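Local structure of thermophilic dibenzothiophene desulfurization enzyme C (Paenibacillus sp. A11-2, 5XDC) at residues V339-I353 with T386-V398. The protein probably catalyses the FMNH2- and oxygen-dependent oxidation of dibenzothiophene to its sulfoxide and then its sulfone, as a flavin monooxygenase of the DszC family. Sequence-based numbering, arbitrary orientation.
Sequences VQVASAKIVATRLVI and TLHDPVAYKIREV. With IND (indole), chain J.
I346 and V398 interlock across two helices of the C-terminal helical domain of this acyl-CoA dehydrogenase-like fold, a compact example of knobs-into-holes packing that gives way to water at one end. The segments of helices 331-363 and 391-404 run roughly antiparallel, their directions 137° apart and their axes 9.2 Å apart at closest approach. I346 enters the hole formed by V391, K394, I395 and V398; its CG1 stands anti to the carbonyl carbon (chi1 -69°), which carries CD1 down to the opposing backbone, 3.6 Å from K394 O. Reciprocally, V398 settles among V339, A342, S343 and I346, its CG2 3.7 Å from A342 CB. With everything beyond CB removed, as by an alanine at I346, the hole between V391, I395 and V398 would probably be left poorly filled.

Beside this apolar seam, R350 lays one guanidinium face over V391 CG1, while its NH1 pairs with E361 of the third subunit.

Toward residues 386-390 the packing loosens. T349 and T386 still touch through their CG2 methyls at 3.9 Å, but water 3 donates to both T349 OG1 and T386 O, and waters 1 and 2 accept from K345 NZ. The extended K345 chain brings that ammonium to the D389 carboxylate in a salt bridge, 2.9 Å from NZ to OD2, with Q252 also bonded to NZ. K394 NZ, bonded to E397 and Y413 O, joins this network through a long, weaker approach to D389. The D389 carboxylate links this polar end to the indole pocket, to which H388 belongs: H388 ND1 lies 2.7 Å from D389 OD1, donating nearly in its own ring plane to the anti lone pair of that oxygen.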
ATOM      1  N   VAL B 339      22.852   8.265   3.813  1.00 16.41           N
ATOM      2  CA  VAL B 339      21.455   8.547   3.482  1.00 15.96           C
ATOM      3  C   VAL B 339      21.070   7.863   2.174  1.00 17.37           C
ATOM      4  O   VAL B 339      19.985   7.283   2.057  1.00 16.68           O
ATOM      5  CB  VAL B 339      21.220  10.070   3.437  1.00 20.89           C
ATOM      6  CG1 VAL B 339      19.843  10.402   2.872  1.00 19.89           C
ATOM      7  CG2 VAL B 339      21.358  10.651   4.818  1.00 18.87           C
ATOM      8  N   GLN B 340      21.937   7.936   1.159  1.00 14.02           N
ATOM      9  CA  GLN B 340      21.629   7.301  -0.119  1.00 14.19           C
ATOM     10  C   GLN B 340      21.531   5.784   0.025  1.00 12.44           C
ATOM     11  O   GLN B 340      20.676   5.153  -0.604  1.00 13.37           O
ATOM     12  CB  GLN B 340      22.680   7.658  -1.169  1.00 20.19           C
ATOM     13  CG  GLN B 340      22.632   9.104  -1.688  1.00 21.65           C
ATOM     14  CD  GLN B 340      21.359   9.454  -2.477  1.00 27.07           C
ATOM     15  OE1 GLN B 340      20.960   8.748  -3.417  1.00 24.90           O
ATOM     16  NE2 GLN B 340      20.728  10.562  -2.101  1.00 26.18           N
ATOM     17  N   VAL B 341      22.413   5.184   0.832  1.00 14.10           N
ATOM     18  CA  VAL B 341      22.369   3.743   1.073  1.00 14.09           C
ATOM     19  C   VAL B 341      21.100   3.371   1.830  1.00 11.53           C
ATOM     20  O   VAL B 341      20.418   2.402   1.486  1.00 12.69           O
ATOM     21  CB  VAL B 341      23.626   3.289   1.842  1.00 14.80           C
ATOM     22  CG1 VAL B 341      23.471   1.856   2.363  1.00 12.71           C
ATOM     23  CG2 VAL B 341      24.860   3.395   0.946  1.00 14.73           C
ATOM     24  N   ALA B 342      20.786   4.122   2.880  1.00 12.55           N
ATOM     25  CA  ALA B 342      19.577   3.857   3.653  1.00 11.71           C
ATOM     26  C   ALA B 342      18.353   3.907   2.755  1.00 14.46           C
ATOM     27  O   ALA B 342      17.466   3.051   2.849  1.00 12.98           O
ATOM     28  CB  ALA B 342      19.453   4.864   4.787  1.00 12.72           C
ATOM     29  N   SER B 343      18.305   4.895   1.857  1.00 12.17           N
ATOM     30  CA  SER B 343      17.172   5.013   0.949  1.00 12.01           C
ATOM     31  C   SER B 343      17.052   3.775   0.071  1.00 12.05           C
ATOM     32  O   SER B 343      15.963   3.207  -0.080  1.00 11.50           O
ATOM     33  CB  SER B 343      17.316   6.265   0.085  1.00 11.72           C
ATOM     34  OG  SER B 343      17.242   7.456   0.854  1.00 13.50           O
ATOM     35  N   ALA B 344      18.167   3.341  -0.525  1.00 12.37           N
ATOM     36  CA  ALA B 344      18.146   2.141  -1.343  1.00 11.59           C
ATOM     37  C   ALA B 344      17.721   0.924  -0.529  1.00 12.55           C
ATOM     38  O   ALA B 344      16.943   0.086  -1.010  1.00 13.62           O
ATOM     39  CB  ALA B 344      19.521   1.917  -1.971  1.00 12.79           C
ATOM     40  N   LYS B 345      18.210   0.811   0.714  1.00 12.11           N
ATOM     41  CA  LYS B 345      17.841  -0.330   1.543  1.00 11.98           C
ATOM     42  C   LYS B 345      16.353  -0.331   1.866  1.00 11.52           C
ATOM     43  O   LYS B 345      15.722  -1.394   1.887  1.00 12.89           O
ATOM     44  CB  LYS B 345      18.642  -0.325   2.835  1.00 13.12           C
ATOM     45  CG  LYS B 345      18.565  -1.638   3.592  1.00 11.78           C
ATOM     46  CD  LYS B 345      19.111  -1.480   4.975  1.00 15.28           C
ATOM     47  CE  LYS B 345      19.077  -2.780   5.710  1.00 15.43           C
ATOM     48  NZ  LYS B 345      19.414  -2.582   7.114  1.00 12.49           N
ATOM     49  N   ILE B 346      15.792   0.844   2.164  1.00 10.64           N
ATOM     50  CA  ILE B 346      14.365   0.955   2.480  1.00 10.67           C
ATOM     51  C   ILE B 346      13.521   0.442   1.318  1.00 10.50           C
ATOM     52  O   ILE B 346      12.622  -0.400   1.490  1.00 13.23           O
ATOM     53  CB  ILE B 346      14.014   2.412   2.833  1.00 11.12           C
ATOM     54  CG1 ILE B 346      14.643   2.816   4.164  1.00 11.06           C
ATOM     55  CG2 ILE B 346      12.489   2.613   2.871  1.00 14.77           C
ATOM     56  CD1 ILE B 346      14.736   4.311   4.354  1.00 13.96           C
ATOM     57  N   VAL B 347      13.805   0.936   0.111  1.00 10.72           N
ATOM     58  CA  VAL B 347      13.042   0.528  -1.061  1.00 10.79           C
ATOM     59  C   VAL B 347      13.217  -0.960  -1.331  1.00 12.58           C
ATOM     60  O   VAL B 347      12.247  -1.672  -1.630  1.00 12.41           O
ATOM     61  CB  VAL B 347      13.455   1.393  -2.264  1.00 12.63           C
ATOM     62  CG1 VAL B 347      12.834   0.866  -3.541  1.00 13.60           C
ATOM     63  CG2 VAL B 347      13.062   2.836  -2.020  1.00 14.47           C
ATOM     64  N   ALA B 348      14.457  -1.460  -1.237  1.00 11.37           N
ATOM     65  CA  ALA B 348      14.713  -2.876  -1.487  1.00 11.04           C
ATOM     66  C   ALA B 348      14.029  -3.769  -0.462  1.00 10.76           C
ATOM     67  O   ALA B 348      13.533  -4.848  -0.816  1.00 11.33           O
ATOM     68  CB  ALA B 348      16.207  -3.148  -1.486  1.00 11.10           C
ATOM     69  N   THR B 349      13.972  -3.324   0.799  1.00 10.43           N
ATOM     70  CA  THR B 349      13.323  -4.091   1.859  1.00 11.34           C
ATOM     71  C   THR B 349      11.831  -4.219   1.585  1.00 12.56           C
ATOM     72  O   THR B 349      11.285  -5.325   1.569  1.00 13.87           O
ATOM     73  CB  THR B 349      13.556  -3.425   3.218  1.00 13.18           C
ATOM     74  OG1 THR B 349      14.952  -3.472   3.562  1.00 12.63           O
ATOM     75  CG2 THR B 349      12.751  -4.123   4.327  1.00 12.81           C
ATOM     76  N   ARG B 350      11.154  -3.092   1.371  1.00 11.71           N
ATOM     77  CA  ARG B 350       9.719  -3.143   1.098  1.00 12.35           C
ATOM     78  C   ARG B 350       9.439  -3.987  -0.129  1.00 13.66           C
ATOM     79  O   ARG B 350       8.501  -4.801  -0.138  1.00 15.47           O
ATOM     80  CB  ARG B 350       9.162  -1.731   0.901  1.00 15.43           C
ATOM     81  CG  ARG B 350       9.319  -0.808   2.110  1.00 39.67           C
ATOM     82  CD  ARG B 350       8.737  -1.422   3.368  1.00 58.43           C
ATOM     83  NE  ARG B 350       8.559  -0.449   4.444  1.00 46.16           N
ATOM     84  CZ  ARG B 350       8.444  -0.778   5.726  1.00 46.67           C
ATOM     85  NH1 ARG B 350       8.501  -2.054   6.089  1.00 37.84           N
ATOM     86  NH2 ARG B 350       8.269   0.165   6.646  1.00 47.23           N
ATOM     87  N   LEU B 351      10.266  -3.835  -1.166  1.00 12.12           N
ATOM     88  CA  LEU B 351      10.036  -4.557  -2.411  1.00 12.18           C
ATOM     89  C   LEU B 351      10.140  -6.062  -2.200  1.00 15.16           C
ATOM     90  O   LEU B 351       9.241  -6.819  -2.585  1.00 12.19           O
ATOM     91  CB  LEU B 351      11.034  -4.097  -3.486  1.00 13.12           C
ATOM     92  CG  LEU B 351      10.953  -4.915  -4.771  1.00 16.36           C
ATOM     93  CD1 LEU B 351       9.561  -4.813  -5.367  1.00 16.48           C
ATOM     94  CD2 LEU B 351      12.030  -4.460  -5.761  1.00 19.21           C
ATOM     95  N   VAL B 352      11.231  -6.524  -1.589  1.00 11.44           N
ATOM     96  CA  VAL B 352      11.442  -7.966  -1.524  1.00 11.46           C
ATOM     97  C   VAL B 352      10.415  -8.615  -0.606  1.00 11.75           C
ATOM     98  O   VAL B 352       9.948  -9.723  -0.879  1.00 11.81           O
ATOM     99  CB  VAL B 352      12.889  -8.309  -1.113  1.00 12.06           C
ATOM    100  CG1 VAL B 352      13.177  -7.996   0.347  1.00 10.91           C
ATOM    101  CG2 VAL B 352      13.164  -9.784  -1.402  1.00 14.49           C
ATOM    102  N   ILE B 353      10.026  -7.934   0.478  1.00 11.84           N
ATOM    103  CA  ILE B 353       9.072  -8.530   1.411  1.00 11.06           C
ATOM    104  C   ILE B 353       7.685  -8.630   0.770  1.00 12.55           C
ATOM    105  O   ILE B 353       6.986  -9.638   0.937  1.00 12.71           O
ATOM    106  CB  ILE B 353       9.048  -7.733   2.732  1.00 13.11           C
ATOM    107  CG1 ILE B 353      10.379  -7.877   3.493  1.00 13.92           C
ATOM    108  CG2 ILE B 353       7.884  -8.159   3.633  1.00 17.15           C
ATOM    109  CD1 ILE B 353      10.763  -9.308   3.864  1.00 14.29           C
ATOM    110  N   THR B 386      16.101  -9.135   6.485  1.00 11.21           N
ATOM    111  CA  THR B 386      15.670  -7.742   6.527  1.00 10.95           C
ATOM    112  C   THR B 386      15.487  -7.235   7.956  1.00 11.26           C
ATOM    113  O   THR B 386      15.403  -6.019   8.166  1.00 14.76           O
ATOM    114  CB  THR B 386      14.348  -7.535   5.756  1.00 11.95           C
ATOM    115  OG1 THR B 386      13.367  -8.485   6.197  1.00 12.32           O
ATOM    116  CG2 THR B 386      14.533  -7.634   4.253  1.00 12.77           C
ATOM    117  N   LEU B 387      15.410  -8.142   8.941  1.00 10.80           N
ATOM    118  CA  LEU B 387      15.286  -7.794  10.346  1.00 10.78           C
ATOM    119  C   LEU B 387      16.623  -7.488  11.003  1.00 14.41           C
ATOM    120  O   LEU B 387      16.646  -7.152  12.194  1.00 13.91           O
ATOM    121  CB  LEU B 387      14.608  -8.937  11.102  1.00 10.29           C
ATOM    122  CG  LEU B 387      13.235  -9.330  10.555  1.00 10.66           C
ATOM    123  CD1 LEU B 387      12.752 -10.616  11.196  1.00 14.12           C
ATOM    124  CD2 LEU B 387      12.229  -8.220  10.789  1.00 11.97           C
ATOM    125  N   HIS B 388      17.728  -7.596  10.258  1.00 12.15           N
ATOM    126  CA  HIS B 388      19.052  -7.342  10.822  1.00 13.06           C
ATOM    127  C   HIS B 388      19.063  -6.079  11.673  1.00 11.72           C
ATOM    128  O   HIS B 388      19.582  -6.068  12.799  1.00 11.91           O
ATOM    129  CB  HIS B 388      20.071  -7.246   9.682  1.00 11.24           C
ATOM    130  CG  HIS B 388      21.447  -6.881  10.129  1.00 15.53           C
ATOM    131  ND1 HIS B 388      21.837  -5.575  10.339  1.00 15.00           N
ATOM    132  CD2 HIS B 388      22.528  -7.650  10.392  1.00 19.41           C
ATOM    133  CE1 HIS B 388      23.105  -5.558  10.716  1.00 17.23           C
ATOM    134  NE2 HIS B 388      23.548  -6.802  10.748  1.00 17.47           N
ATOM    135  N   ASP B 389      18.522  -4.992  11.135  1.00 12.25           N
ATOM    136  CA  ASP B 389      18.305  -3.774  11.886  1.00 11.71           C
ATOM    137  C   ASP B 389      17.015  -3.163  11.360  1.00 11.91           C
ATOM    138  O   ASP B 389      16.658  -3.383  10.198  1.00 13.37           O
ATOM    139  CB  ASP B 389      19.487  -2.795  11.772  1.00 13.57           C
ATOM    140  CG  ASP B 389      19.869  -2.489  10.345  1.00 13.69           C
ATOM    141  OD1 ASP B 389      20.668  -3.254   9.742  1.00 12.57           O
ATOM    142  OD2 ASP B 389      19.365  -1.479   9.836  1.00 13.74           O
ATOM    143  N   PRO B 390      16.271  -2.458  12.200  1.00 11.83           N
ATOM    144  CA  PRO B 390      14.879  -2.129  11.849  1.00 13.44           C
ATOM    145  C   PRO B 390      14.794  -1.084  10.745  1.00 13.28           C
ATOM    146  O   PRO B 390      15.343   0.013  10.853  1.00 13.26           O
ATOM    147  CB  PRO B 390      14.279  -1.619  13.164  1.00 16.41           C
ATOM    148  CG  PRO B 390      15.421  -1.353  14.062  1.00 23.20           C
ATOM    149  CD  PRO B 390      16.593  -2.163  13.598  1.00 14.08           C
ATOM    150  N   VAL B 391      14.056  -1.431   9.691  1.00 11.32           N
ATOM    151  CA  VAL B 391      13.901  -0.499   8.582  1.00 12.77           C
ATOM    152  C   VAL B 391      13.192   0.767   9.048  1.00 11.37           C
ATOM    153  O   VAL B 391      13.401   1.845   8.486  1.00 12.09           O
ATOM    154  CB  VAL B 391      13.176  -1.187   7.415  1.00 12.98           C
ATOM    155  CG1 VAL B 391      11.693  -1.414   7.738  1.00 13.69           C
ATOM    156  CG2 VAL B 391      13.360  -0.397   6.153  1.00 13.18           C
ATOM    157  N   ALA B 392      12.386   0.682  10.112  1.00 12.57           N
ATOM    158  CA  ALA B 392      11.745   1.888  10.623  1.00 12.57           C
ATOM    159  C   ALA B 392      12.768   2.958  11.009  1.00 11.64           C
ATOM    160  O   ALA B 392      12.496   4.154  10.857  1.00 12.74           O
ATOM    161  CB  ALA B 392      10.865   1.562  11.829  1.00 14.33           C
ATOM    162  N   TYR B 393      13.931   2.561  11.535  1.00 13.34           N
ATOM    163  CA  TYR B 393      14.922   3.571  11.897  1.00 13.54           C
ATOM    164  C   TYR B 393      15.768   4.023  10.711  1.00 10.61           C
ATOM    165  O   TYR B 393      16.256   5.164  10.719  1.00 14.08           O
ATOM    166  CB  TYR B 393      15.776   3.081  13.077  1.00 15.74           C
ATOM    167  CG  TYR B 393      14.963   3.267  14.330  1.00 17.69           C
ATOM    168  CD1 TYR B 393      14.873   4.516  14.937  1.00 22.51           C
ATOM    169  CD2 TYR B 393      14.192   2.240  14.833  1.00 17.07           C
ATOM    170  CE1 TYR B 393      14.069   4.727  16.037  1.00 22.19           C
ATOM    171  CE2 TYR B 393      13.387   2.430  15.938  1.00 19.63           C
ATOM    172  CZ  TYR B 393      13.329   3.679  16.539  1.00 27.43           C
ATOM    173  OH  TYR B 393      12.526   3.890  17.640  1.00 23.97           O
ATOM    174  N   LYS B 394      15.905   3.205   9.668  1.00 10.56           N
ATOM    175  CA  LYS B 394      16.467   3.715   8.420  1.00 11.07           C
ATOM    176  C   LYS B 394      15.557   4.786   7.838  1.00 12.16           C
ATOM    177  O   LYS B 394      16.031   5.825   7.358  1.00 12.20           O
ATOM    178  CB  LYS B 394      16.681   2.580   7.422  1.00 12.57           C
ATOM    179  CG  LYS B 394      17.822   1.644   7.798  1.00 14.01           C
ATOM    180  CD  LYS B 394      19.202   2.289   7.549  1.00 11.94           C
ATOM    181  CE  LYS B 394      20.268   1.678   8.460  1.00 12.17           C
ATOM    182  NZ  LYS B 394      20.082   2.120   9.866  1.00 13.20           N
ATOM    183  N   ILE B 395      14.240   4.571   7.920  1.00 11.55           N
ATOM    184  CA  ILE B 395      13.278   5.568   7.455  1.00 10.88           C
ATOM    185  C   ILE B 395      13.402   6.847   8.279  1.00 12.99           C
ATOM    186  O   ILE B 395      13.455   7.957   7.727  1.00 12.45           O
ATOM    187  CB  ILE B 395      11.849   4.979   7.486  1.00 11.69           C
ATOM    188  CG1 ILE B 395      11.701   3.935   6.374  1.00 14.09           C
ATOM    189  CG2 ILE B 395      10.804   6.074   7.369  1.00 12.62           C
ATOM    190  CD1 ILE B 395      10.511   2.990   6.553  1.00 14.90           C
ATOM    191  N   ARG B 396      13.460   6.717   9.614  1.00 12.16           N
ATOM    192  CA  ARG B 396      13.636   7.891  10.468  1.00 10.32           C
ATOM    193  C   ARG B 396      14.922   8.637  10.130  1.00 12.42           C
ATOM    194  O   ARG B 396      14.943   9.870  10.113  1.00 13.32           O
ATOM    195  CB  ARG B 396      13.639   7.500  11.950  1.00 14.25           C
ATOM    196  CG  ARG B 396      13.617   8.714  12.902  1.00 15.13           C
ATOM    197  CD  ARG B 396      13.751   8.321  14.370  1.00 19.21           C
ATOM    198  NE  ARG B 396      13.493   9.459  15.258  1.00 20.43           N
ATOM    199  CZ  ARG B 396      14.363  10.437  15.505  1.00 23.98           C
ATOM    200  NH1 ARG B 396      15.566  10.434  14.945  1.00 22.75           N
ATOM    201  NH2 ARG B 396      14.030  11.427  16.320  1.00 20.84           N
ATOM    202  N   GLU B 397      15.999   7.904   9.861  1.00 13.59           N
ATOM    203  CA  GLU B 397      17.275   8.533   9.542  1.00 12.99           C
ATOM    204  C   GLU B 397      17.192   9.332   8.244  1.00 13.87           C
ATOM    205  O   GLU B 397      17.689  10.463   8.166  1.00 15.51           O
ATOM    206  CB  GLU B 397      18.368   7.465   9.494  1.00 10.39           C
ATOM    207  CG  GLU B 397      18.714   6.935  10.891  1.00 15.21           C
ATOM    208  CD  GLU B 397      19.279   5.506  10.919  1.00 17.40           C
ATOM    209  OE1 GLU B 397      19.537   4.894   9.856  1.00 15.76           O
ATOM    210  OE2 GLU B 397      19.454   5.001  12.045  1.00 17.85           O
ATOM    211  N   VAL B 398      16.560   8.777   7.216  1.00 11.79           N
ATOM    212  CA  VAL B 398      16.402   9.543   5.985  1.00 10.66           C
ATOM    213  C   VAL B 398      15.502  10.753   6.222  1.00 14.56           C
ATOM    214  O   VAL B 398      15.751  11.839   5.692  1.00 13.42           O
ATOM    215  CB  VAL B 398      15.874   8.642   4.861  1.00 12.17           C
ATOM    216  CG1 VAL B 398      15.604   9.442   3.602  1.00 15.01           C
ATOM    217  CG2 VAL B 398      16.885   7.521   4.561  1.00 13.53           C
TER
HETATM  218  N1  IND J 501      20.584 -13.991   9.309  1.00 42.16           N
HETATM  219  C2  IND J 501      21.876 -14.290   9.220  1.00 32.99           C
HETATM  220  C3  IND J 501      22.422 -13.383   9.936  1.00 33.15           C
HETATM  221  C4  IND J 501      21.894 -11.379  11.326  1.00 34.42           C
HETATM  222  C5  IND J 501      20.799 -10.623  11.753  1.00 30.91           C
HETATM  223  C6  IND J 501      19.490 -10.974  11.363  1.00 32.02           C
HETATM  224  C7  IND J 501      19.280 -12.081  10.545  1.00 26.51           C
HETATM  225  C8  IND J 501      20.356 -12.836  10.121  1.00 34.34           C
HETATM  226  C9  IND J 501      21.688 -12.468  10.518  1.00 33.29           C
HETATM  227  O   HOH W   1      16.740  -1.840   7.876  1.00 12.32           O
HETATM  228  O   HOH W   2      18.404  -5.243   7.613  1.00 13.61           O
HETATM  229  O   HOH W   3      15.725  -3.901   6.223  1.00 12.32           O